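Local coordinates for protein geranyltranstransferase (IspA) (Helicobacter pylori, PDB 3LLW) that probably catalyses the condensation of isoprenyl diphosphates into longer prenyl diphosphates, a magnesium-dependent step of isoprenoid biosynthesis, at residues F51-A62 / L288-L296; L36-V44 / I123-S131. All coordinates share one frame; numbering follows the deposited sequence.

Interaction 1 of 2, residues F51-A62 / L288-L296; sequences FRPKLFLAVLCA and LLQENLNAL. With SO4 (sulfate ion), chain E; SO4 (sulfate ion), chain F.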
loop_
_atom_site.group_PDB
_atom_site.type_symbol
_atom_site.label_atom_id
_atom_site.label_comp_id
_atom_site.label_asym_id
_atom_site.label_seq_id
_atom_site.Cartn_x
_atom_site.Cartn_y
_atom_site.Cartn_z
ATOM N N PHE A 51 -5.960 -1.521 -19.698
ATOM C CA PHE A 51 -5.241 -0.458 -20.377
ATOM C C PHE A 51 -3.839 -0.231 -19.794
ATOM O O PHE A 51 -2.879 -0.091 -20.540
ATOM C CB PHE A 51 -6.048 0.849 -20.412
ATOM C CG PHE A 51 -5.388 1.950 -21.219
ATOM C CD1 PHE A 51 -5.053 1.750 -22.563
ATOM C CD2 PHE A 51 -5.095 3.181 -20.638
ATOM C CE1 PHE A 51 -4.442 2.761 -23.306
ATOM C CE2 PHE A 51 -4.492 4.199 -21.375
ATOM C CZ PHE A 51 -4.158 3.988 -22.707
ATOM N N ARG A 52 -3.728 -0.233 -18.468
ATOM C CA ARG A 52 -2.457 0.049 -17.819
ATOM C C ARG A 52 -1.405 -1.054 -17.973
ATOM O O ARG A 52 -0.279 -0.731 -18.336
ATOM C CB ARG A 52 -2.646 0.486 -16.358
ATOM C CG ARG A 52 -3.278 1.840 -16.232
ATOM C CD ARG A 52 -4.382 1.819 -15.193
ATOM N NE ARG A 52 -5.155 3.049 -15.252
ATOM C CZ ARG A 52 -6.347 3.156 -15.829
ATOM N NH1 ARG A 52 -6.955 4.328 -15.835
ATOM N NH2 ARG A 52 -6.940 2.094 -16.380
ATOM N N PRO A 53 -1.750 -2.341 -17.696
ATOM C CA PRO A 53 -0.778 -3.370 -18.052
ATOM C C PRO A 53 -0.403 -3.406 -19.537
ATOM O O PRO A 53 0.767 -3.627 -19.858
ATOM C CB PRO A 53 -1.467 -4.670 -17.641
ATOM C CG PRO A 53 -2.450 -4.278 -16.610
ATOM C CD PRO A 53 -2.931 -2.934 -17.031
ATOM N N LYS A 54 -1.361 -3.169 -20.431
ATOM C CA LYS A 54 -1.031 -3.054 -21.861
ATOM C C LYS A 54 -0.026 -1.942 -22.163
ATOM O O LYS A 54 0.859 -2.126 -22.998
ATOM C CB LYS A 54 -2.276 -2.886 -22.716
ATOM C CG LYS A 54 -3.053 -4.174 -22.896
ATOM C CD LYS A 54 -4.426 -3.918 -23.480
ATOM C CE LYS A 54 -5.244 -5.209 -23.446
ATOM N NZ LYS A 54 -6.483 -5.118 -24.234
ATOM N N LEU A 55 -0.145 -0.803 -21.481
ATOM C CA LEU A 55 0.828 0.287 -21.641
ATOM C C LEU A 55 2.204 -0.124 -21.150
ATOM O O LEU A 55 3.203 0.194 -21.783
ATOM C CB LEU A 55 0.386 1.531 -20.873
ATOM C CG LEU A 55 -0.773 2.361 -21.412
ATOM C CD1 LEU A 55 -1.328 3.205 -20.267
ATOM C CD2 LEU A 55 -0.281 3.228 -22.560
ATOM N N PHE A 56 2.233 -0.819 -20.007
ATOM C CA PHE A 56 3.453 -1.347 -19.410
ATOM C C PHE A 56 4.146 -2.287 -20.381
ATOM O O PHE A 56 5.358 -2.163 -20.659
ATOM C CB PHE A 56 3.128 -2.090 -18.094
ATOM C CG PHE A 56 4.299 -2.856 -17.519
ATOM C CD1 PHE A 56 4.313 -4.243 -17.532
ATOM C CD2 PHE A 56 5.403 -2.182 -16.985
ATOM C CE1 PHE A 56 5.401 -4.952 -17.008
ATOM C CE2 PHE A 56 6.494 -2.888 -16.464
ATOM C CZ PHE A 56 6.503 -4.266 -16.490
ATOM N N LEU A 57 3.359 -3.229 -20.892
ATOM C CA LEU A 57 3.857 -4.233 -21.829
ATOM C C LEU A 57 4.217 -3.676 -23.209
ATOM O O LEU A 57 5.103 -4.202 -23.858
ATOM C CB LEU A 57 2.878 -5.393 -21.948
ATOM C CG LEU A 57 2.757 -6.291 -20.722
ATOM C CD1 LEU A 57 1.512 -7.190 -20.845
ATOM C CD2 LEU A 57 4.021 -7.120 -20.564
ATOM N N ALA A 58 3.562 -2.600 -23.630
ATOM C CA ALA A 58 3.906 -1.931 -24.881
ATOM C C ALA A 58 5.346 -1.446 -24.880
ATOM O O ALA A 58 6.039 -1.635 -25.854
ATOM C CB ALA A 58 2.974 -0.776 -25.150
ATOM N N VAL A 59 5.775 -0.845 -23.771
ATOM C CA VAL A 59 7.123 -0.295 -23.624
ATOM C C VAL A 59 8.140 -1.420 -23.486
ATOM O O VAL A 59 9.194 -1.407 -24.110
ATOM C CB VAL A 59 7.219 0.652 -22.396
ATOM C CG1 VAL A 59 8.554 1.389 -22.360
ATOM C CG2 VAL A 59 6.116 1.667 -22.430
ATOM N N LEU A 60 7.794 -2.403 -22.673
ATOM C CA LEU A 60 8.688 -3.482 -22.332
ATOM C C LEU A 60 8.969 -4.470 -23.474
ATOM O O LEU A 60 10.139 -4.749 -23.770
ATOM C CB LEU A 60 8.132 -4.187 -21.113
ATOM C CG LEU A 60 8.891 -5.366 -20.553
ATOM C CD1 LEU A 60 10.134 -4.903 -19.798
ATOM C CD2 LEU A 60 7.930 -6.026 -19.647
ATOM N N CYS A 61 7.914 -4.967 -24.124
ATOM C CA CYS A 61 8.043 -5.868 -25.286
ATOM C C CYS A 61 8.839 -5.254 -26.430
ATOM O O CYS A 61 9.553 -5.960 -27.140
ATOM C CB CYS A 61 6.674 -6.266 -25.837
ATOM S SG CYS A 61 5.704 -7.295 -24.759
ATOM N N ALA A 62 8.682 -3.948 -26.610
ATOM C CA ALA A 62 9.434 -3.194 -27.594
ATOM C C ALA A 62 10.923 -3.091 -27.267
ATOM O O ALA A 62 11.762 -3.136 -28.166
ATOM C CB ALA A 62 8.852 -1.827 -27.724
ATOM N N LEU A 288 10.449 0.364 -32.728
ATOM C CA LEU A 288 9.610 -0.707 -32.168
ATOM C C LEU A 288 8.700 -0.181 -31.055
ATOM O O LEU A 288 7.540 -0.583 -30.949
ATOM C CB LEU A 288 10.459 -1.885 -31.673
ATOM C CG LEU A 288 11.385 -2.570 -32.694
ATOM C CD1 LEU A 288 12.316 -3.591 -32.035
ATOM C CD2 LEU A 288 10.606 -3.209 -33.838
ATOM N N LEU A 289 9.242 0.733 -30.251
ATOM C CA LEU A 289 8.488 1.428 -29.211
ATOM C C LEU A 289 7.402 2.301 -29.805
ATOM O O LEU A 289 6.231 2.266 -29.361
ATOM C CB LEU A 289 9.432 2.256 -28.321
ATOM C CG LEU A 289 8.875 3.092 -27.155
ATOM C CD1 LEU A 289 8.061 2.269 -26.178
ATOM C CD2 LEU A 289 10.005 3.810 -26.420
ATOM N N GLN A 290 7.783 3.066 -30.822
ATOM C CA GLN A 290 6.838 3.923 -31.517
ATOM C C GLN A 290 5.692 3.094 -32.100
ATOM O O GLN A 290 4.535 3.524 -32.055
ATOM C CB GLN A 290 7.545 4.731 -32.606
ATOM C CG GLN A 290 6.738 5.909 -33.158
ATOM C CD GLN A 290 5.750 5.510 -34.254
ATOM O OE1 GLN A 290 6.022 4.615 -35.064
ATOM N NE2 GLN A 290 4.594 6.174 -34.277
ATOM N N GLU A 291 6.027 1.910 -32.613
ATOM C CA GLU A 291 5.071 1.046 -33.286
ATOM C C GLU A 291 4.039 0.484 -32.309
ATOM O O GLU A 291 2.838 0.514 -32.592
ATOM C CB GLU A 291 5.806 -0.080 -34.007
ATOM C CG GLU A 291 4.946 -0.910 -34.938
ATOM C CD GLU A 291 5.763 -1.845 -35.829
ATOM O OE1 GLU A 291 6.609 -2.615 -35.302
ATOM O OE2 GLU A 291 5.551 -1.807 -37.063
ATOM N N ASN A 292 4.513 -0.015 -31.165
ATOM C CA ASN A 292 3.635 -0.534 -30.112
ATOM C C ASN A 292 2.725 0.544 -29.514
ATOM O O ASN A 292 1.518 0.336 -29.370
ATOM C CB ASN A 292 4.449 -1.221 -29.007
ATOM C CG ASN A 292 5.071 -2.530 -29.460
ATOM O OD1 ASN A 292 4.937 -2.924 -30.614
ATOM N ND2 ASN A 292 5.761 -3.210 -28.546
ATOM N N LEU A 293 3.309 1.693 -29.185
ATOM C CA LEU A 293 2.542 2.804 -28.646
ATOM C C LEU A 293 1.511 3.340 -29.633
ATOM O O LEU A 293 0.351 3.524 -29.270
ATOM C CB LEU A 293 3.460 3.917 -28.130
ATOM C CG LEU A 293 4.260 3.576 -26.862
ATOM C CD1 LEU A 293 5.140 4.737 -26.459
ATOM C CD2 LEU A 293 3.341 3.178 -25.720
ATOM N N ASN A 294 1.935 3.540 -30.881
ATOM C CA ASN A 294 1.057 3.997 -31.959
ATOM C C ASN A 294 -0.158 3.092 -32.126
ATOM O O ASN A 294 -1.286 3.590 -32.233
ATOM C CB ASN A 294 1.850 4.107 -33.266
ATOM C CG ASN A 294 1.040 4.668 -34.417
ATOM O OD1 ASN A 294 0.736 3.946 -35.362
ATOM N ND2 ASN A 294 0.710 5.957 -34.358
ATOM N N ALA A 295 0.078 1.778 -32.104
ATOM C CA ALA A 295 -0.985 0.793 -32.299
ATOM C C ALA A 295 -2.004 0.832 -31.175
ATOM O O ALA A 295 -3.211 0.801 -31.425
ATOM C CB ALA A 295 -0.409 -0.587 -32.418
ATOM N N LEU A 296 -1.500 0.915 -29.943
ATOM C CA LEU A 296 -2.337 0.939 -28.752
ATOM C C LEU A 296 -3.244 2.163 -28.746
ATOM O O LEU A 296 -4.445 2.049 -28.485
ATOM C CB LEU A 296 -1.465 0.932 -27.496
ATOM C CG LEU A 296 -1.774 -0.039 -26.353
ATOM C CD1 LEU A 296 -1.037 0.421 -25.101
ATOM C CD2 LEU A 296 -3.275 -0.246 -26.072
HETATM S S SO4 E . 13.393 0.314 -30.383
HETATM O O1 SO4 E . 13.098 0.071 -31.794
HETATM O O2 SO4 E . 12.208 0.872 -29.725
HETATM O O3 SO4 E . 13.774 -0.950 -29.750
HETATM O O4 SO4 E . 14.524 1.242 -30.297
HETATM S S SO4 F . -9.836 0.286 -17.803
HETATM O O1 SO4 F . -10.669 -0.291 -16.735
HETATM O O2 SO4 F . -9.500 1.677 -17.485
HETATM O O3 SO4 F . -8.603 -0.489 -17.993
HETATM O O4 SO4 F . -10.608 0.285 -19.044
#
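Leu296 drops its side chain as a knob into a hole made by Phe51, Lys54, Leu55 and Ala58, where segment 288-296 of helix 287-301 runs nearly antiparallel (157°) to segment 51-62 in the all-helical fold of the FPP/GGPP synthase family. The axes of the two segments come within 8.5 Å, a spacing that the small Ala58 and Ala62 allow. Within the hole, Leu296 CD1 meets Leu55 CD2 at 3.9 Å, the two side chains crossing at about a right angle, while Leu296 CD2 reaches the edge of the Phe51 ring. Further along, Leu289 and Val59 lie side by side, and Ala58 CB rests on Leu293 CD2.

Sulfates, probably from the crystallisation liquor, sit at two helix starts: one accepts from the backbone N of Leu288 and Leu289, the other from Arg52 NH2 and, weakly, Phe51 N.

The single hydrogen bond between the segments comes from a buried amide. With CG anti to its carbonyl carbon (chi1 -70°), Asn292 brings its amide almost into plane with Ala58 O. Asn292 ND2 donates to Ala58 O at 3.1 Å, nearly straight at 166°, on a lone pair in the carbonyl plane, and the same nitrogen lies 3.5 Å from Ala62 CB.

Interaction 2 of 2, residues L36-V44 / I123-S131; sequences LEKAFFEMV and IGDALNTYS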
loop_
_atom_site.group_PDB
_atom_site.type_symbol
_atom_site.label_atom_id
_atom_site.label_comp_id
_atom_site.label_asym_id
_atom_site.label_seq_id
_atom_site.Cartn_x
_atom_site.Cartn_y
_atom_site.Cartn_z
ATOM N N LEU A 36 -13.699 -14.353 2.267
ATOM C CA LEU A 36 -12.640 -13.364 2.040
ATOM C C LEU A 36 -11.666 -13.701 0.893
ATOM O O LEU A 36 -11.248 -12.811 0.144
ATOM C CB LEU A 36 -11.883 -13.084 3.342
ATOM C CG LEU A 36 -11.098 -11.771 3.391
ATOM C CD1 LEU A 36 -12.055 -10.584 3.478
ATOM C CD2 LEU A 36 -10.143 -11.792 4.568
ATOM N N GLU A 37 -11.341 -14.983 0.746
ATOM C CA GLU A 37 -10.416 -15.463 -0.280
ATOM C C GLU A 37 -10.944 -15.315 -1.715
ATOM O O GLU A 37 -10.179 -14.973 -2.637
ATOM C CB GLU A 37 -10.052 -16.924 -0.001
ATOM C CG GLU A 37 -9.011 -17.526 -0.951
ATOM C CD GLU A 37 -9.052 -19.041 -0.937
ATOM O OE1 GLU A 37 -9.824 -19.616 -1.734
ATOM O OE2 GLU A 37 -8.321 -19.655 -0.128
ATOM N N LYS A 38 -12.234 -15.588 -1.916
ATOM C CA LYS A 38 -12.830 -15.406 -3.245
ATOM C C LYS A 38 -13.103 -13.925 -3.514
ATOM O O LYS A 38 -12.902 -13.447 -4.633
ATOM C CB LYS A 38 -14.092 -16.268 -3.477
ATOM C CG LYS A 38 -15.091 -16.338 -2.319
ATOM C CD LYS A 38 -15.305 -17.776 -1.803
ATOM C CE LYS A 38 -14.037 -18.422 -1.213
ATOM N NZ LYS A 38 -13.596 -17.812 0.079
ATOM N N ALA A 39 -13.525 -13.207 -2.471
ATOM C CA ALA A 39 -13.789 -11.773 -2.548
ATOM C C ALA A 39 -12.532 -10.926 -2.829
ATOM O O ALA A 39 -12.646 -9.829 -3.369
ATOM C CB ALA A 39 -14.434 -11.314 -1.286
ATOM N N PHE A 40 -11.356 -11.437 -2.458
ATOM C CA PHE A 40 -10.081 -10.727 -2.657
ATOM C C PHE A 40 -9.802 -10.329 -4.109
ATOM O O PHE A 40 -9.560 -9.162 -4.382
ATOM C CB PHE A 40 -8.898 -11.537 -2.094
ATOM C CG PHE A 40 -7.555 -10.882 -2.297
ATOM C CD1 PHE A 40 -7.279 -9.623 -1.745
ATOM C CD2 PHE A 40 -6.561 -11.522 -3.035
ATOM C CE1 PHE A 40 -6.040 -9.023 -1.926
ATOM C CE2 PHE A 40 -5.310 -10.929 -3.226
ATOM C CZ PHE A 40 -5.043 -9.683 -2.675
ATOM N N PHE A 41 -9.859 -11.293 -5.030
ATOM C CA PHE A 41 -9.467 -11.055 -6.416
ATOM C C PHE A 41 -10.651 -10.862 -7.366
ATOM O O PHE A 41 -10.471 -10.526 -8.537
ATOM C CB PHE A 41 -8.574 -12.196 -6.895
ATOM C CG PHE A 41 -7.380 -11.741 -7.702
ATOM C CD1 PHE A 41 -6.395 -10.932 -7.128
ATOM C CD2 PHE A 41 -7.230 -12.143 -9.028
ATOM C CE1 PHE A 41 -5.270 -10.517 -7.870
ATOM C CE2 PHE A 41 -6.120 -11.741 -9.780
ATOM C CZ PHE A 41 -5.136 -10.925 -9.198
ATOM N N GLU A 42 -11.857 -11.065 -6.845
ATOM C CA GLU A 42 -13.091 -11.034 -7.616
ATOM C C GLU A 42 -13.238 -9.819 -8.544
ATOM O O GLU A 42 -13.555 -9.978 -9.725
ATOM C CB GLU A 42 -14.288 -11.109 -6.657
ATOM C CG GLU A 42 -15.578 -11.521 -7.321
ATOM C CD GLU A 42 -16.711 -11.755 -6.328
ATOM O OE1 GLU A 42 -16.444 -12.258 -5.212
ATOM O OE2 GLU A 42 -17.871 -11.450 -6.674
ATOM N N MET A 43 -13.001 -8.614 -8.014
ATOM C CA MET A 43 -13.104 -7.385 -8.810
ATOM C C MET A 43 -11.926 -7.211 -9.789
ATOM O O MET A 43 -12.023 -6.440 -10.750
ATOM C CB MET A 43 -13.252 -6.147 -7.915
ATOM C CG MET A 43 -14.459 -6.158 -6.987
ATOM S SD MET A 43 -16.043 -6.532 -7.781
ATOM C CE MET A 43 -16.475 -8.068 -7.051
ATOM N N VAL A 44 -10.823 -7.917 -9.558
ATOM C CA VAL A 44 -9.716 -7.896 -10.526
ATOM C C VAL A 44 -10.094 -8.798 -11.702
ATOM O O VAL A 44 -9.862 -8.449 -12.861
ATOM C CB VAL A 44 -8.360 -8.372 -9.920
ATOM C CG1 VAL A 44 -7.186 -8.068 -10.880
ATOM C CG2 VAL A 44 -8.120 -7.727 -8.576
ATOM N N ILE A 123 -10.908 -5.172 1.503
ATOM C CA ILE A 123 -10.383 -5.721 0.244
ATOM C C ILE A 123 -9.697 -4.700 -0.670
ATOM O O ILE A 123 -8.643 -5.013 -1.242
ATOM C CB ILE A 123 -11.378 -6.654 -0.461
ATOM C CG1 ILE A 123 -11.257 -8.027 0.192
ATOM C CG2 ILE A 123 -11.061 -6.823 -1.938
ATOM C CD1 ILE A 123 -12.501 -8.797 0.135
ATOM N N GLY A 124 -10.237 -3.482 -0.771
ATOM C CA GLY A 124 -9.479 -2.394 -1.418
ATOM C C GLY A 124 -8.135 -2.141 -0.728
ATOM O O GLY A 124 -7.106 -1.961 -1.382
ATOM N N ASP A 125 -8.144 -2.141 0.602
ATOM C CA ASP A 125 -6.935 -1.989 1.413
ATOM C C ASP A 125 -5.896 -3.066 1.138
ATOM O O ASP A 125 -4.709 -2.764 0.978
ATOM C CB ASP A 125 -7.279 -1.992 2.901
ATOM C CG ASP A 125 -7.880 -0.689 3.369
ATOM O OD1 ASP A 125 -7.951 0.262 2.561
ATOM O OD2 ASP A 125 -8.280 -0.617 4.557
ATOM N N ALA A 126 -6.354 -4.315 1.086
ATOM C CA ALA A 126 -5.495 -5.451 0.759
ATOM C C ALA A 126 -4.939 -5.406 -0.648
ATOM O O ALA A 126 -3.738 -5.729 -0.869
ATOM C CB ALA A 126 -6.200 -6.750 1.002
ATOM N N LEU A 127 -5.786 -5.015 -1.604
ATOM C CA LEU A 127 -5.292 -4.888 -2.983
ATOM C C LEU A 127 -4.248 -3.778 -3.187
ATOM O O LEU A 127 -3.337 -3.917 -4.009
ATOM C CB LEU A 127 -6.438 -4.763 -3.974
ATOM C CG LEU A 127 -7.135 -6.082 -4.329
ATOM C CD1 LEU A 127 -8.407 -5.785 -5.078
ATOM C CD2 LEU A 127 -6.220 -7.009 -5.149
ATOM N N ASN A 128 -4.405 -2.688 -2.442
ATOM C CA ASN A 128 -3.410 -1.630 -2.330
ATOM C C ASN A 128 -2.074 -2.178 -1.826
ATOM O O ASN A 128 -1.074 -1.971 -2.477
ATOM C CB ASN A 128 -3.926 -0.562 -1.372
ATOM C CG ASN A 128 -3.027 0.656 -1.258
ATOM O OD1 ASN A 128 -1.947 0.767 -1.875
ATOM N ND2 ASN A 128 -3.474 1.590 -0.441
ATOM N N THR A 129 -2.074 -2.856 -0.671
ATOM C CA THR A 129 -0.866 -3.487 -0.108
ATOM C C THR A 129 -0.318 -4.609 -0.985
ATOM O O THR A 129 0.931 -4.758 -1.160
ATOM C CB THR A 129 -1.122 -4.017 1.328
ATOM O OG1 THR A 129 -1.744 -2.990 2.100
ATOM C CG2 THR A 129 0.172 -4.395 2.009
ATOM N N TYR A 130 -1.236 -5.378 -1.564
ATOM C CA TYR A 130 -0.859 -6.506 -2.466
ATOM C C TYR A 130 -0.016 -6.137 -3.688
ATOM O O TYR A 130 0.820 -6.935 -4.101
ATOM C CB TYR A 130 -2.072 -7.326 -2.909
ATOM C CG TYR A 130 -1.726 -8.687 -3.463
ATOM C CD1 TYR A 130 -2.090 -9.042 -4.750
ATOM C CD2 TYR A 130 -1.023 -9.614 -2.698
ATOM C CE1 TYR A 130 -1.778 -10.300 -5.263
ATOM C CE2 TYR A 130 -0.688 -10.865 -3.203
ATOM C CZ TYR A 130 -1.070 -11.198 -4.490
ATOM O OH TYR A 130 -0.744 -12.440 -5.000
ATOM N N SER A 131 -0.258 -4.956 -4.266
ATOM C CA SER A 131 0.525 -4.420 -5.392
ATOM C C SER A 131 2.005 -4.329 -5.065
ATOM O O SER A 131 2.856 -4.520 -5.914
ATOM C CB SER A 131 0.056 -3.006 -5.724
ATOM O OG SER A 131 -1.350 -2.955 -5.827
#
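Phe40 swings its ring toward Tyr130 because its CG stands anti to the backbone N (chi1 178°), and Tyr130, with its own CG also anti to N, turns a face to meet it. The result is a T-shaped pair: Phe40 CZ points at the Tyr130 face, 3.6 Å from Tyr130 CG and displaced toward the rim. The two ring planes stand at 81°, with the centroids of Phe40 and Tyr130 5.1 Å apart. The same Phe40 edge runs past the methyl of Ala126, whose CB is 3.7 Å from Phe40 CE1. Leu127 comes up obliquely, its CD2 3.8 Å from Phe40 CE1 and its CD1 near Phe40 O, and then slides past Val44 to bring CD2 within 4.0 Å of Val44 CG2.

This is a crossing of two helices in the all-alpha prenyl synthase fold, segment 36-44 of helix 36-45 crossing segment 123-131 of helix 117-137 at -70°. The opposite flank of helix 117-137 belongs to the dimer: Asp125 is hydrogen-bonded to His93 of the second subunit, and Asn128 to Thr129 of that subunit.

At the N-terminal end of segment 123-131, Ile123 fits against the first helix. Its CD1 presses on Ala39 CB at 3.5 Å, tighter than ordinary van der Waals contact, and also meets Leu36 CD1 at 3.8 Å. The hydroxyl of Tyr130 is hydrogen-bonded to His25, whose ring also meets that of Phe41.

Overall arrangement
Interactions 1 and 2 lie on opposite sides of the chain's centre, with their own centres 27 Å apart and their nearest atoms about 8 Å from each other, so they do not touch. Helix 51-63 is the next helix after 36-45 along the chain, and the segments alternate: 36-44, 51-62, 123-131, 288-296. Two consecutive helices are thus sent to different partners, the first to helix 117-137 beside the second subunit, the second to helix 287-301 near the C-terminus. Helix 73-94 is a common neighbour, touching both helix 51-63 and helix 117-137, and it ends at Asp94, which binds magnesium in this protein, although no ion is bound to this chain in the model.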